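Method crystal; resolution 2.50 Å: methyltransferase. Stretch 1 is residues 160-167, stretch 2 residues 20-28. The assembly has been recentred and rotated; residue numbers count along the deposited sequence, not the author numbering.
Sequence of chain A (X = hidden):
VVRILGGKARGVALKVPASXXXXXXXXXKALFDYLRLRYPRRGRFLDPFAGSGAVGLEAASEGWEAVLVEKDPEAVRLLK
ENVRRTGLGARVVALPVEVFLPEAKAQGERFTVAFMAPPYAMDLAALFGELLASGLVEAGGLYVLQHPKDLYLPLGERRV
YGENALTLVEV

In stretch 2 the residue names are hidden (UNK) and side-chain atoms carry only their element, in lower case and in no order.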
# COMPACT_ATOMS: atom_id res chain seq x y z
N VAL A 160 8.23 1.21 -14.73
CA VAL A 160 7.60 -0.00 -15.22
C VAL A 160 8.35 -1.25 -14.76
O VAL A 160 9.58 -1.26 -14.74
CB VAL A 160 7.56 0.01 -16.76
CG1 VAL A 160 7.03 -1.32 -17.29
CG2 VAL A 160 6.68 1.16 -17.24
N TYR A 161 7.60 -2.28 -14.38
CA TYR A 161 8.16 -3.55 -13.92
C TYR A 161 7.41 -4.66 -14.61
O TYR A 161 6.37 -5.13 -14.13
CB TYR A 161 8.02 -3.71 -12.40
CG TYR A 161 8.79 -2.66 -11.64
CD1 TYR A 161 8.16 -1.51 -11.18
CD2 TYR A 161 10.16 -2.77 -11.47
CE1 TYR A 161 8.88 -0.51 -10.57
CE2 TYR A 161 10.88 -1.78 -10.86
CZ TYR A 161 10.24 -0.65 -10.41
OH TYR A 161 10.98 0.36 -9.85
N GLY A 162 7.93 -5.08 -15.76
CA GLY A 162 7.26 -6.12 -16.52
C GLY A 162 5.92 -5.62 -17.02
O GLY A 162 5.86 -4.73 -17.87
N GLU A 163 4.84 -6.17 -16.48
CA GLU A 163 3.49 -5.79 -16.91
C GLU A 163 2.83 -4.74 -16.00
O GLU A 163 1.76 -4.22 -16.33
CB GLU A 163 2.61 -7.03 -16.99
CG GLU A 163 1.67 -7.04 -18.18
CD GLU A 163 2.39 -7.29 -19.50
OE1 GLU A 163 1.74 -7.16 -20.57
OE2 GLU A 163 3.59 -7.64 -19.48
N ASN A 164 3.45 -4.44 -14.87
CA ASN A 164 2.89 -3.46 -13.95
C ASN A 164 3.72 -2.19 -13.93
O ASN A 164 4.92 -2.20 -14.20
CB ASN A 164 2.83 -4.01 -12.53
CG ASN A 164 2.10 -5.32 -12.44
OD1 ASN A 164 2.70 -6.40 -12.52
ND2 ASN A 164 0.79 -5.25 -12.28
N ALA A 165 3.07 -1.08 -13.59
CA ALA A 165 3.76 0.19 -13.50
C ALA A 165 3.39 0.85 -12.17
O ALA A 165 2.37 0.54 -11.57
CB ALA A 165 3.36 1.09 -14.66
N LEU A 166 4.26 1.75 -11.72
CA LEU A 166 3.99 2.48 -10.50
C LEU A 166 4.06 3.95 -10.88
O LEU A 166 4.99 4.36 -11.58
CB LEU A 166 5.04 2.19 -9.43
CG LEU A 166 4.96 0.86 -8.66
CD1 LEU A 166 6.13 0.77 -7.69
CD2 LEU A 166 3.63 0.77 -7.92
N THR A 167 3.07 4.72 -10.47
CA THR A 167 3.09 6.15 -10.76
C THR A 167 3.30 6.82 -9.42
O THR A 167 2.54 6.60 -8.48
CB THR A 167 1.76 6.64 -11.36
OG1 THR A 167 1.68 6.24 -12.73
CG2 THR A 167 1.66 8.15 -11.28
N UNK A 20 -5.18 -13.66 -5.35
CA UNK A 20 -4.35 -12.46 -5.44
C UNK A 20 -3.43 -12.44 -6.65
O UNK A 20 -3.19 -13.48 -7.28
c UNK A 20 -3.53 -12.30 -4.16
N UNK A 21 -2.92 -11.26 -6.97
CA UNK A 21 -2.01 -11.07 -8.11
C UNK A 21 -0.86 -12.08 -8.16
O UNK A 21 -0.63 -12.71 -9.19
c UNK A 21 -0.08 -9.49 -8.74
n UNK A 21 -0.29 -7.58 -12.56
c UNK A 21 -0.10 -8.56 -9.93
c UNK A 21 -1.45 -9.64 -8.10
n UNK A 21 -1.07 -9.01 -10.93
n UNK A 21 -2.05 -8.98 -13.01
c UNK A 21 -1.13 -8.52 -12.17
N UNK A 22 -0.11 -12.24 -7.05
CA UNK A 22 -0.26 -11.55 -5.76
C UNK A 22 0.33 -10.13 -5.74
O UNK A 22 -0.37 -9.17 -5.39
c UNK A 22 0.87 -13.33 -6.95
c UNK A 22 1.57 -13.03 -5.64
c UNK A 22 0.44 -12.49 -4.80
N UNK A 23 1.60 -10.01 -6.11
CA UNK A 23 2.30 -8.73 -6.14
C UNK A 23 3.78 -8.96 -6.44
O UNK A 23 4.53 -9.45 -5.60
c UNK A 23 2.16 -8.01 -4.79
o UNK A 23 2.95 -6.83 -4.76
N UNK A 24 4.21 -8.58 -7.65
CA UNK A 24 5.59 -8.72 -8.13
C UNK A 24 6.68 -8.40 -7.11
O UNK A 24 6.68 -7.33 -6.50
c UNK A 24 5.63 -7.80 -9.35
c UNK A 24 3.46 -7.66 -8.51
c UNK A 24 4.55 -6.79 -9.05
N UNK A 25 7.61 -9.33 -6.94
CA UNK A 25 8.70 -9.17 -6.01
C UNK A 25 9.68 -8.06 -6.37
O UNK A 25 10.09 -7.31 -5.49
c UNK A 25 9.49 -10.49 -5.83
c UNK A 25 10.76 -10.24 -5.05
c UNK A 25 8.64 -11.49 -5.09
N UNK A 26 10.07 -7.94 -7.64
CA UNK A 26 11.01 -6.87 -7.95
C UNK A 26 10.35 -5.50 -7.83
O UNK A 26 11.02 -4.49 -7.63
c UNK A 26 11.67 -7.06 -9.32
c UNK A 26 11.64 -8.01 -11.62
c UNK A 26 10.78 -7.44 -10.47
c UNK A 26 12.50 -6.06 -12.89
n UNK A 26 11.30 -5.79 -13.37
n UNK A 26 12.69 -7.09 -12.07
n UNK A 26 13.53 -5.28 -13.22
N UNK A 27 9.02 -5.49 -7.91
CA UNK A 27 8.23 -4.28 -7.77
C UNK A 27 8.35 -3.84 -6.30
O UNK A 27 8.87 -2.77 -6.00
c UNK A 27 5.61 -3.60 -8.03
c UNK A 27 6.77 -4.60 -8.11
c UNK A 27 5.47 -3.04 -6.61
c UNK A 27 5.83 -2.50 -9.03
N UNK A 28 7.87 -4.69 -5.39
CA UNK A 28 7.92 -4.38 -3.97
C UNK A 28 9.33 -4.04 -3.53
O UNK A 28 9.55 -3.05 -2.82
c UNK A 28 7.43 -5.56 -3.13
n UNK A 28 6.50 -8.76 -0.34
n UNK A 28 7.31 -10.13 -2.00
c UNK A 28 5.56 -6.91 -2.21
c UNK A 28 5.94 -5.77 -3.14
c UNK A 28 6.68 -9.02 -1.63
n UNK A 28 6.25 -8.16 -2.54

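Position 20 carries a single side-chain carbon, which lies far from the strands of stretch 1. One carbon and nothing more is alanine, Ala-20; it is exposed and poorly ordered.

Position 21 shows three carbons, a nitrogen, and then a carbon bearing two further nitrogens, one of which reaches the side chain of Asn-164. That is the guanidinium of arginine, Arg-21. Its CA-to-CB bond points toward stretch 1, and the chain is long enough to bring its tip to Asn-164. There NH1 of Arg-21 lies 2.6 Å from ND2 of Asn-164, two donors that cannot hydrogen-bond to each other, while OD1 of Asn-164 is 3.2 Å from the same NH1. The residue is poorly ordered, so these distances deserve caution.

At position 22, three carbons close a ring onto the backbone nitrogen, out of reach of stretch 1; this is the signature of proline. Pro-22 follows a cis peptide bond, a form that proline tolerates better than other residues.

Position 23 has one carbon followed by one oxygen, neither touching stretch 1: serine, Ser-23. Its CA-to-CB bond points sideways, and a small polar side chain is at home in a partly exposed loop.

Position 24 again has three carbons closing a ring on the backbone nitrogen, and a ring carbon touches the Asn-164 side chain. This is Pro-24, whose CG lies 4.0 Å from OD1 of Asn-164. The residue occupies the N-cap position, where its lack of an amide hydrogen costs nothing to the helix that follows; the carbonyl O of Pro-24 accepts a hydrogen bond from the backbone N of residue 28, at 3.1 Å.

The three carbons of position 25, one of them carrying the other two, are out of reach of stretch 1 and make valine. Val-25 begins the helix, exposed and touching a crystal neighbour, so this contact sets no demand on it.

Position 26 repeats the pattern of three carbons, a nitrogen, and a carbon with two nitrogens, one of which approaches Tyr-161 and Gly-162, so it is arginine. The CA-to-CB bond of Arg-26 points sideways, yet its end comes nearer: NH1 lies 3.7 Å from CD2 of Tyr-161, near the edge of that ring, and 4.2 Å from the backbone N of Gly-162. A long, flexible chain can make this reach while remaining exposed.

Position 27 has four carbons, forked at the second, and an end carbon touches Tyr-161 and Leu-166; this is leucine. CD2 of Leu-27 lies 3.3 Å from CD1 of Tyr-161 and 3.5 Å from CG of Leu-166. A branched apolar chain suits this buried place.

Position 28 has three carbons, a nitrogen and a carbon bearing two nitrogens, none touching stretch 1; it is arginine. The CA-to-CB bond of Arg-28 points away, and its NH1 and NH2 are hydrogen-bonded elsewhere in the structure.

The contact is therefore mainly one of packing. Tyr-161, Asn-164 and Leu-166 direct their CA-to-CB bonds toward stretch 2, and Leu-27 touches the first and last of them. Pro-24 packs against Asn-164, while the exposed side chains of Arg-21 and Arg-26 reach Asn-164 and the Tyr-161 ring edge from the margin. No clear hydrogen bond crosses between the stretches.

Stretch 2 20-28: ARPSPVRLR
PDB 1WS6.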